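Local structure of blood group a-and b-cleaving endo-beta-galactosidase (Streptococcus pneumoniae, 2YGL) at residues Phe57-Asp66 with Thr156-Ala166; Val102-Asp111 with Asn142-Gly153. The protein probably binds carbohydrate through tandem CBM51 modules of a family 98 glycoside hydrolase that cleaves blood group A and B antigens. All coordinates share one frame; numbering follows the deposited sequence.

Contact 1 of 2, residues Phe57-Asp66 with Thr156-Ala166; sequences FDKGIGTVAD and TWGDEVVFADA. With CA (calcium ion), chain C.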
loop_
_atom_site.group_PDB
_atom_site.type_symbol
_atom_site.label_atom_id
_atom_site.label_comp_id
_atom_site.label_asym_id
_atom_site.label_seq_id
_atom_site.Cartn_x
_atom_site.Cartn_y
_atom_site.Cartn_z
ATOM N N PHE A 57 26.413 -13.741 0.100
ATOM C CA PHE A 57 24.996 -13.400 -0.005
ATOM C C PHE A 57 24.189 -14.633 -0.387
ATOM O O PHE A 57 24.536 -15.329 -1.342
ATOM C CB PHE A 57 24.782 -12.322 -1.076
ATOM C CG PHE A 57 25.424 -10.995 -0.765
ATOM C CD1 PHE A 57 26.773 -10.771 -1.040
ATOM C CD2 PHE A 57 24.670 -9.955 -0.227
ATOM C CE1 PHE A 57 27.366 -9.536 -0.766
ATOM C CE2 PHE A 57 25.253 -8.716 0.050
ATOM C CZ PHE A 57 26.604 -8.508 -0.221
ATOM N N ASP A 58 23.113 -14.893 0.352
ATOM C CA ASP A 58 22.187 -15.985 0.028
ATOM C C ASP A 58 21.370 -15.694 -1.234
ATOM O O ASP A 58 21.056 -16.607 -2.000
ATOM C CB ASP A 58 21.224 -16.251 1.193
ATOM C CG ASP A 58 21.899 -16.902 2.391
ATOM O OD1 ASP A 58 22.958 -17.543 2.236
ATOM O OD2 ASP A 58 21.351 -16.779 3.503
ATOM N N LYS A 59 21.023 -14.423 -1.434
ATOM C CA LYS A 59 20.120 -14.021 -2.515
ATOM C C LYS A 59 20.776 -13.057 -3.499
ATOM O O LYS A 59 21.652 -12.274 -3.127
ATOM C CB LYS A 59 18.846 -13.384 -1.947
ATOM C CG LYS A 59 18.124 -14.199 -0.859
ATOM C CD LYS A 59 17.528 -15.504 -1.393
ATOM C CE LYS A 59 16.287 -15.262 -2.237
ATOM N NZ LYS A 59 15.828 -16.508 -2.911
ATOM N N GLY A 60 20.338 -13.117 -4.756
ATOM C CA GLY A 60 20.816 -12.194 -5.779
ATOM C C GLY A 60 20.667 -12.695 -7.201
ATOM O O GLY A 60 20.127 -13.778 -7.443
ATOM N N ILE A 61 21.143 -11.880 -8.141
ATOM C CA ILE A 61 21.130 -12.201 -9.564
ATOM C C ILE A 61 22.561 -12.155 -10.101
ATOM O O ILE A 61 23.280 -11.175 -9.888
ATOM C CB ILE A 61 20.225 -11.212 -10.364
ATOM C CG1 ILE A 61 18.771 -11.240 -9.861
ATOM C CG2 ILE A 61 20.292 -11.487 -11.860
ATOM C CD1 ILE A 61 18.040 -12.575 -10.027
ATOM N N GLY A 62 22.965 -13.218 -10.791
ATOM C CA GLY A 62 24.304 -13.313 -11.374
ATOM C C GLY A 62 24.273 -13.356 -12.890
ATOM O O GLY A 62 23.645 -14.232 -13.483
ATOM N N THR A 63 24.958 -12.401 -13.515
ATOM C CA THR A 63 24.988 -12.296 -14.973
ATOM C C THR A 63 26.409 -12.088 -15.508
ATOM O O THR A 63 27.362 -11.949 -14.735
ATOM C CB THR A 63 24.050 -11.158 -15.478
ATOM O OG1 THR A 63 23.905 -11.242 -16.901
ATOM C CG2 THR A 63 24.591 -9.770 -15.096
ATOM N N VAL A 64 26.532 -12.094 -16.833
ATOM C CA VAL A 64 27.727 -11.612 -17.514
ATOM C C VAL A 64 27.335 -10.351 -18.290
ATOM O O VAL A 64 26.338 -10.345 -19.018
ATOM C CB VAL A 64 28.329 -12.678 -18.467
ATOM C CG1 VAL A 64 29.437 -12.081 -19.333
ATOM C CG2 VAL A 64 28.864 -13.858 -17.673
ATOM N N ALA A 65 28.111 -9.285 -18.111
ATOM C CA ALA A 65 27.840 -8.007 -18.763
ATOM C C ALA A 65 27.950 -8.098 -20.286
ATOM O O ALA A 65 28.703 -8.916 -20.822
ATOM C CB ALA A 65 28.770 -6.929 -18.215
ATOM N N ASP A 66 27.174 -7.265 -20.975
ATOM C CA ASP A 66 27.252 -7.146 -22.429
ATOM C C ASP A 66 27.213 -5.662 -22.806
ATOM O O ASP A 66 27.801 -4.837 -22.107
ATOM C CB ASP A 66 26.126 -7.939 -23.106
ATOM C CG ASP A 66 26.554 -8.555 -24.432
ATOM O OD1 ASP A 66 27.715 -8.350 -24.851
ATOM O OD2 ASP A 66 25.731 -9.255 -25.057
ATOM N N THR A 156 33.787 -9.068 -22.804
ATOM C CA THR A 156 32.915 -9.597 -21.756
ATOM C C THR A 156 33.667 -10.534 -20.795
ATOM O O THR A 156 33.108 -10.969 -19.785
ATOM C CB THR A 156 31.707 -10.350 -22.354
ATOM O OG1 THR A 156 32.168 -11.518 -23.043
ATOM C CG2 THR A 156 30.928 -9.459 -23.317
ATOM N N TRP A 157 34.927 -10.831 -21.115
ATOM C CA TRP A 157 35.744 -11.778 -20.348
ATOM C C TRP A 157 35.786 -11.448 -18.856
ATOM O O TRP A 157 36.155 -10.338 -18.468
ATOM C CB TRP A 157 37.177 -11.844 -20.893
ATOM C CG TRP A 157 37.301 -12.060 -22.387
ATOM C CD1 TRP A 157 36.493 -12.829 -23.183
ATOM C CD2 TRP A 157 38.315 -11.523 -23.247
ATOM N NE1 TRP A 157 36.933 -12.786 -24.486
ATOM C CE2 TRP A 157 38.048 -11.993 -24.554
ATOM C CE3 TRP A 157 39.417 -10.680 -23.042
ATOM C CZ2 TRP A 157 38.846 -11.649 -25.653
ATOM C CZ3 TRP A 157 40.214 -10.341 -24.135
ATOM C CH2 TRP A 157 39.922 -10.826 -25.424
ATOM N N GLY A 158 35.391 -12.417 -18.033
ATOM C CA GLY A 158 35.437 -12.287 -16.573
ATOM C C GLY A 158 34.467 -11.297 -15.946
ATOM O O GLY A 158 34.538 -11.037 -14.743
ATOM N N ASP A 159 33.552 -10.753 -16.749
ATOM C CA ASP A 159 32.601 -9.747 -16.265
ATOM C C ASP A 159 31.423 -10.360 -15.510
ATOM O O ASP A 159 30.269 -10.250 -15.932
ATOM C CB ASP A 159 32.102 -8.875 -17.416
ATOM C CG ASP A 159 33.200 -8.031 -18.030
ATOM O OD1 ASP A 159 34.318 -7.958 -17.469
ATOM O OD2 ASP A 159 32.937 -7.424 -19.085
ATOM N N GLU A 160 31.733 -10.987 -14.378
ATOM C CA GLU A 160 30.741 -11.642 -13.540
ATOM C C GLU A 160 30.040 -10.610 -12.662
ATOM O O GLU A 160 30.341 -10.486 -11.471
ATOM C CB GLU A 160 31.407 -12.721 -12.672
ATOM C CG GLU A 160 32.106 -13.830 -13.454
ATOM C CD GLU A 160 31.141 -14.843 -14.033
ATOM O OE1 GLU A 160 30.236 -15.302 -13.302
ATOM O OE2 GLU A 160 31.295 -15.188 -15.222
ATOM N N VAL A 161 29.116 -9.858 -13.263
ATOM C CA VAL A 161 28.355 -8.847 -12.534
ATOM C C VAL A 161 27.303 -9.523 -11.668
ATOM O O VAL A 161 26.517 -10.344 -12.149
ATOM C CB VAL A 161 27.691 -7.805 -13.482
ATOM C CG1 VAL A 161 26.671 -6.944 -12.733
ATOM C CG2 VAL A 161 28.746 -6.919 -14.124
ATOM N N VAL A 162 27.311 -9.184 -10.382
ATOM C CA VAL A 162 26.278 -9.650 -9.469
ATOM C C VAL A 162 25.495 -8.494 -8.869
ATOM O O VAL A 162 26.062 -7.468 -8.472
ATOM C CB VAL A 162 26.827 -10.561 -8.337
ATOM C CG1 VAL A 162 27.171 -11.942 -8.878
ATOM C CG2 VAL A 162 28.022 -9.924 -7.633
ATOM N N PHE A 163 24.181 -8.671 -8.837
ATOM C CA PHE A 163 23.291 -7.781 -8.121
ATOM C C PHE A 163 22.971 -8.493 -6.806
ATOM O O PHE A 163 21.936 -9.150 -6.672
ATOM C CB PHE A 163 22.034 -7.491 -8.957
ATOM C CG PHE A 163 22.327 -6.854 -10.301
ATOM C CD1 PHE A 163 22.663 -7.638 -11.406
ATOM C CD2 PHE A 163 22.268 -5.470 -10.459
ATOM C CE1 PHE A 163 22.939 -7.049 -12.647
ATOM C CE2 PHE A 163 22.540 -4.874 -11.697
ATOM C CZ PHE A 163 22.877 -5.667 -12.791
ATOM N N ALA A 164 23.896 -8.380 -5.856
ATOM C CA ALA A 164 23.817 -9.089 -4.579
ATOM C C ALA A 164 22.717 -8.527 -3.688
ATOM O O ALA A 164 22.598 -7.308 -3.533
ATOM C CB ALA A 164 25.160 -9.043 -3.856
ATOM N N ASP A 165 21.920 -9.430 -3.116
ATOM C CA ASP A 165 20.817 -9.086 -2.204
ATOM C C ASP A 165 19.706 -8.262 -2.878
ATOM O O ASP A 165 18.944 -7.557 -2.204
ATOM C CB ASP A 165 21.357 -8.381 -0.944
ATOM C CG ASP A 165 20.367 -8.393 0.202
ATOM O OD1 ASP A 165 19.845 -9.478 0.528
ATOM O OD2 ASP A 165 20.114 -7.315 0.781
ATOM N N ALA A 166 19.608 -8.377 -4.203
ATOM C CA ALA A 166 18.668 -7.586 -5.001
ATOM C C ALA A 166 17.216 -7.799 -4.571
ATOM O O ALA A 166 16.689 -8.911 -4.661
ATOM C CB ALA A 166 18.844 -7.884 -6.486
HETATM CA CA CA C . 34.677 -6.099 -19.833
HETATM O O HOH W 1 21.083 -11.920 0.316
HETATM O O HOH W 2 27.932 -13.427 -12.293
HETATM O O HOH W 3 36.389 -7.745 -19.557
HETATM O O HOH W 4 36.274 -4.996 -20.993
#
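Strands 60-64 and 160-164 run antiparallel, their axes 4.7 Å apart at closest and 171° between their directions, with Ile61 and Phe163 as a hydrogen-bonded pair: Phe163 N gives to Ile61 O at 2.9 Å and Ile61 N to Phe163 O at 3.2 Å. Further along, Thr63 N donates to Val161 O at 2.9 Å. At the other end Asp165 N reaches Lys59 O, and a water joins Lys59 N to Asp165 OD1.

Among the side chains, Phe57 lies flat against Ala164. The methyl CB sits 3.5 Å from the ring centroid and only 7° off the normal, a CH-pi contact over the middle of one face, while Asp165 CB approaches CD2 obliquely. Gly60 needs its lack of a side chain: a CB there would clash with Phe163 O and, at these backbone angles, with the carbonyl O of Lys59.

The pair belongs to one sheet of the beta-sandwich of an NPCBM-type module. Ile61, Thr63, Val161 and Phe163 share one face, where Thr63 CG2 touches the rim of the Phe163 ring at CE1, 4.0 Å away; Thr63 OG1 is hydrogen-bonded to Ser69. The Val162 and Ala164 side chains point to the other face, against strand 45-48.

Near the calcium ion the pairing loosens into turns. Ala65 CB packs on Asp159 CB at 3.9 Å, and Asp159, with CG anti to its carbonyl carbon (chi1 -65°), directs OD2 to the calcium ion at 2.3 Å.

Contact 2 of 2, residues Val102-Asp111 with Asn142-Gly153; sequences VVDRIEIEID and NAKKISLKSFAG. With CA (calcium ion), chain C.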
loop_
_atom_site.group_PDB
_atom_site.type_symbol
_atom_site.label_atom_id
_atom_site.label_comp_id
_atom_site.label_asym_id
_atom_site.label_seq_id
_atom_site.Cartn_x
_atom_site.Cartn_y
_atom_site.Cartn_z
ATOM N N VAL A 102 36.558 -6.442 -16.263
ATOM C CA VAL A 102 36.548 -4.994 -16.473
ATOM C C VAL A 102 35.155 -4.581 -16.937
ATOM O O VAL A 102 34.768 -4.831 -18.082
ATOM C CB VAL A 102 37.635 -4.541 -17.488
ATOM C CG1 VAL A 102 37.548 -3.038 -17.756
ATOM C CG2 VAL A 102 39.029 -4.904 -16.981
ATOM N N VAL A 103 34.401 -3.969 -16.032
ATOM C CA VAL A 103 33.029 -3.561 -16.310
ATOM C C VAL A 103 32.964 -2.039 -16.377
ATOM O O VAL A 103 33.298 -1.352 -15.411
ATOM C CB VAL A 103 32.045 -4.122 -15.248
ATOM C CG1 VAL A 103 30.655 -3.491 -15.382
ATOM C CG2 VAL A 103 31.957 -5.641 -15.369
ATOM N N ASP A 104 32.546 -1.529 -17.532
ATOM C CA ASP A 104 32.496 -0.091 -17.773
ATOM C C ASP A 104 31.448 0.616 -16.917
ATOM O O ASP A 104 31.727 1.661 -16.332
ATOM C CB ASP A 104 32.248 0.199 -19.259
ATOM C CG ASP A 104 33.514 0.095 -20.105
ATOM O OD1 ASP A 104 34.518 -0.500 -19.647
ATOM O OD2 ASP A 104 33.500 0.614 -21.244
ATOM N N ARG A 105 30.255 0.030 -16.827
ATOM C CA ARG A 105 29.114 0.702 -16.215
ATOM C C ARG A 105 28.013 -0.273 -15.793
ATOM O O ARG A 105 27.754 -1.266 -16.473
ATOM C CB ARG A 105 28.542 1.716 -17.210
ATOM C CG ARG A 105 27.697 2.810 -16.604
ATOM C CD ARG A 105 27.491 3.950 -17.596
ATOM N NE ARG A 105 26.596 3.611 -18.702
ATOM C CZ ARG A 105 26.995 3.300 -19.934
ATOM N NH1 ARG A 105 28.284 3.272 -20.244
ATOM N NH2 ARG A 105 26.098 3.023 -20.866
ATOM N N ILE A 106 27.376 0.024 -14.663
ATOM C CA ILE A 106 26.153 -0.659 -14.251
ATOM C C ILE A 106 25.063 0.389 -14.031
ATOM O O ILE A 106 25.285 1.388 -13.340
ATOM C CB ILE A 106 26.349 -1.515 -12.966
ATOM C CG1 ILE A 106 27.380 -2.627 -13.208
ATOM C CG2 ILE A 106 25.014 -2.119 -12.507
ATOM C CD1 ILE A 106 27.865 -3.328 -11.940
ATOM N N GLU A 107 23.896 0.159 -14.625
ATOM C CA GLU A 107 22.771 1.079 -14.491
ATOM C C GLU A 107 21.500 0.385 -14.020
ATOM O O GLU A 107 21.301 -0.808 -14.262
ATOM C CB GLU A 107 22.484 1.784 -15.819
ATOM C CG GLU A 107 23.545 2.775 -16.266
ATOM C CD GLU A 107 23.288 3.317 -17.665
ATOM O OE1 GLU A 107 22.405 2.783 -18.375
ATOM O OE2 GLU A 107 23.977 4.283 -18.056
ATOM N N ILE A 108 20.649 1.150 -13.340
ATOM C CA ILE A 108 19.286 0.729 -13.044
ATOM C C ILE A 108 18.339 1.694 -13.747
ATOM O O ILE A 108 18.476 2.916 -13.628
ATOM C CB ILE A 108 18.995 0.671 -11.519
ATOM C CG1 ILE A 108 20.005 -0.237 -10.794
ATOM C CG2 ILE A 108 17.550 0.226 -11.250
ATOM C CD1 ILE A 108 19.995 -1.712 -11.225
ATOM N N GLU A 109 17.396 1.129 -14.493
ATOM C CA GLU A 109 16.472 1.897 -15.312
ATOM C C GLU A 109 15.035 1.543 -14.947
ATOM O O GLU A 109 14.705 0.366 -14.779
ATOM C CB GLU A 109 16.736 1.594 -16.790
ATOM C CG GLU A 109 15.943 2.423 -17.786
ATOM C CD GLU A 109 16.368 2.158 -19.222
ATOM O OE1 GLU A 109 17.541 2.421 -19.560
ATOM O OE2 GLU A 109 15.528 1.684 -20.014
ATOM N N ILE A 110 14.194 2.566 -14.808
ATOM C CA ILE A 110 12.758 2.371 -14.598
ATOM C C ILE A 110 11.977 3.127 -15.671
ATOM O O ILE A 110 12.085 4.353 -15.779
ATOM C CB ILE A 110 12.293 2.819 -13.185
ATOM C CG1 ILE A 110 12.994 2.000 -12.095
ATOM C CG2 ILE A 110 10.769 2.694 -13.056
ATOM C CD1 ILE A 110 12.839 2.563 -10.688
ATOM N N ASP A 111 11.211 2.377 -16.464
ATOM C CA ASP A 111 10.365 2.927 -17.534
ATOM C C ASP A 111 11.090 3.924 -18.448
ATOM O O ASP A 111 10.571 5.002 -18.746
ATOM C CB ASP A 111 9.085 3.549 -16.951
ATOM C CG ASP A 111 8.247 2.550 -16.167
ATOM O OD1 ASP A 111 8.198 1.360 -16.546
ATOM O OD2 ASP A 111 7.624 2.963 -15.168
ATOM N N ASN A 142 3.621 4.808 -10.125
ATOM C CA ASN A 142 3.115 4.372 -11.426
ATOM C C ASN A 142 3.997 3.355 -12.165
ATOM O O ASN A 142 3.610 2.863 -13.228
ATOM C CB ASN A 142 2.903 5.599 -12.320
ATOM C CG ASN A 142 3.960 6.671 -12.095
ATOM O OD1 ASN A 142 3.807 7.533 -11.228
ATOM N ND2 ASN A 142 5.037 6.616 -12.869
ATOM N N ALA A 143 5.167 3.042 -11.604
ATOM C CA ALA A 143 6.197 2.254 -12.300
ATOM C C ALA A 143 5.727 0.893 -12.812
ATOM O O ALA A 143 4.997 0.177 -12.128
ATOM C CB ALA A 143 7.432 2.094 -11.428
ATOM N N LYS A 144 6.171 0.548 -14.020
ATOM C CA LYS A 144 5.763 -0.687 -14.692
ATOM C C LYS A 144 6.923 -1.659 -14.928
ATOM O O LYS A 144 6.740 -2.877 -14.863
ATOM C CB LYS A 144 5.070 -0.366 -16.022
ATOM C CG LYS A 144 3.673 0.238 -15.870
ATOM C CD LYS A 144 3.137 0.762 -17.198
ATOM C CE LYS A 144 1.713 1.288 -17.058
ATOM N NZ LYS A 144 1.612 2.440 -16.109
ATOM N N LYS A 145 8.110 -1.117 -15.196
ATOM C CA LYS A 145 9.254 -1.929 -15.610
ATOM C C LYS A 145 10.558 -1.450 -14.976
ATOM O O LYS A 145 10.919 -0.276 -15.091
ATOM C CB LYS A 145 9.374 -1.903 -17.137
ATOM C CG LYS A 145 10.340 -2.917 -17.728
ATOM C CD LYS A 145 10.519 -2.664 -19.214
ATOM C CE LYS A 145 11.155 -3.850 -19.908
ATOM N NZ LYS A 145 11.147 -3.668 -21.387
ATOM N N ILE A 146 11.256 -2.364 -14.305
ATOM C CA ILE A 146 12.589 -2.081 -13.775
ATOM C C ILE A 146 13.636 -2.940 -14.493
ATOM O O ILE A 146 13.433 -4.140 -14.701
ATOM C CB ILE A 146 12.664 -2.225 -12.219
ATOM C CG1 ILE A 146 14.008 -1.701 -11.689
ATOM C CG2 ILE A 146 12.384 -3.670 -11.768
ATOM C CD1 ILE A 146 14.045 -1.437 -10.188
ATOM N N SER A 147 14.741 -2.307 -14.881
ATOM C CA SER A 147 15.782 -2.967 -15.662
ATOM C C SER A 147 17.153 -2.909 -15.003
ATOM O O SER A 147 17.615 -1.843 -14.581
ATOM C CB SER A 147 15.852 -2.373 -17.071
ATOM O OG SER A 147 14.803 -2.872 -17.877
ATOM N N LEU A 148 17.790 -4.075 -14.924
ATOM C CA LEU A 148 19.152 -4.216 -14.427
ATOM C C LEU A 148 20.102 -4.303 -15.620
ATOM O O LEU A 148 20.084 -5.283 -16.371
ATOM C CB LEU A 148 19.268 -5.465 -13.544
ATOM C CG LEU A 148 18.880 -5.402 -12.058
ATOM C CD1 LEU A 148 17.506 -4.777 -11.802
ATOM C CD2 LEU A 148 18.950 -6.795 -11.446
ATOM N N LYS A 149 20.923 -3.269 -15.791
ATOM C CA LYS A 149 21.781 -3.137 -16.967
ATOM C C LYS A 149 23.261 -3.167 -16.597
ATOM O O LYS A 149 23.679 -2.504 -15.649
ATOM C CB LYS A 149 21.467 -1.836 -17.712
ATOM C CG LYS A 149 20.025 -1.711 -18.194
ATOM C CD LYS A 149 19.679 -0.273 -18.584
ATOM C CE LYS A 149 20.225 0.103 -19.955
ATOM N NZ LYS A 149 20.001 1.546 -20.257
ATOM N N SER A 150 24.047 -3.933 -17.349
ATOM C CA SER A 150 25.494 -3.985 -17.137
ATOM C C SER A 150 26.265 -3.887 -18.449
ATOM O O SER A 150 25.975 -4.602 -19.412
ATOM C CB SER A 150 25.907 -5.229 -16.339
ATOM O OG SER A 150 25.423 -6.416 -16.933
ATOM N N PHE A 151 27.247 -2.988 -18.470
ATOM C CA PHE A 151 28.009 -2.682 -19.678
ATOM C C PHE A 151 29.425 -3.261 -19.606
ATOM O O PHE A 151 30.228 -2.870 -18.754
ATOM C CB PHE A 151 28.037 -1.167 -19.926
ATOM C CG PHE A 151 26.696 -0.584 -20.308
ATOM C CD1 PHE A 151 25.774 -0.207 -19.332
ATOM C CD2 PHE A 151 26.356 -0.407 -21.649
ATOM C CE1 PHE A 151 24.532 0.332 -19.682
ATOM C CE2 PHE A 151 25.117 0.134 -22.011
ATOM C CZ PHE A 151 24.204 0.501 -21.024
ATOM N N ALA A 152 29.711 -4.197 -20.510
ATOM C CA ALA A 152 30.965 -4.957 -20.512
ATOM C C ALA A 152 32.168 -4.174 -21.024
ATOM O O ALA A 152 33.301 -4.462 -20.641
ATOM C CB ALA A 152 30.802 -6.242 -21.318
ATOM N N GLY A 153 31.927 -3.203 -21.899
ATOM C CA GLY A 153 33.018 -2.461 -22.523
ATOM C C GLY A 153 33.663 -3.246 -23.648
ATOM O O GLY A 153 32.966 -3.869 -24.452
HETATM CA CA CA C . 34.677 -6.099 -19.833
HETATM O O HOH W 4 36.274 -4.996 -20.993
HETATM O O HOH W 3 36.389 -7.745 -19.557
#
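This is an antiparallel strand pair inside a five-stranded sheet, with a charged face, a largely apolar face and a calcium site at one end. The axes of strands 105-110 and 145-151 come within 4.6 Å, with 165° between their directions, and paired backbone bonds join Glu107 to Lys149 and Glu109 to Ser147. Asp104 and Arg105 both face Phe151, making a classic beta bulge; Phe151 N bonds to Arg105 O, whereas the two bonds onto Phe151 O are weak.

On the polar face the Arg105 guanidinium stacks on the Phe151 ring, centres 3.8 Å apart and planes at 30°, a cation-pi contact with NH2 over the ring centre. A bend at chi3 (71°) turns the arginine back over the ring. Its NE donates to Glu107 OE2 at 2.8 Å; NE approaches from above the carboxylate plane of Glu107, while OE2 itself lies close to the guanidinium plane, which would limit rotation of the group. Glu107 OE1 takes a weak bond from Lys149 NZ, whose stronger partner is Glu109 OE1 at 2.7 Å, met on the syn side. The ammonium thus bridges two carboxylates and probably offsets their negative charge.

Where the strands end, Asp111 clasps the chain: OD2 accepts Lys144 N at 3.0 Å through its syn lone pair, and OD1 accepts Lys145 N at 2.8 Å. At the opposite end Val102 O and Ala152 O converge on the calcium ion, at 2.2 and 2.3 Å.

The largely apolar face carries Ile106, Ile108, Ile110, Ile146 and Leu148, with Ser150 opposite Ile106; Ile108 CD1 lies alongside Leu148 CG. Ile108, Ile146 and Leu148 pack on Phe83 of strand 82-87, Ile106 and Leu148 on Phe163 of strand 160-171, while strands 69-74 and 113-117 flank the pair within the sheet.

In the fold
Contacts 1 and 2 belong to the two facing sheets of the first module, their centres about 12 Å apart. Contact 1 is buried and its side-chain contacts are mostly apolar; contact 2 is partly buried, with a charged outer face backed by a largely apolar inner one. Val161 and Phe163 of contact 1 meet Ile106, Leu148 and Ser150 of contact 2 between the sheets. The calcium ion joins their ends: residues 156-166 give a carboxylate, segments 102-111 and 142-153 give backbone carbonyls, and His155 O and two waters complete the shell. Probable hydrogen bonds from Ala152 N to Asp66 O and from Val102 N to Asp159 OD1 also cross this junction.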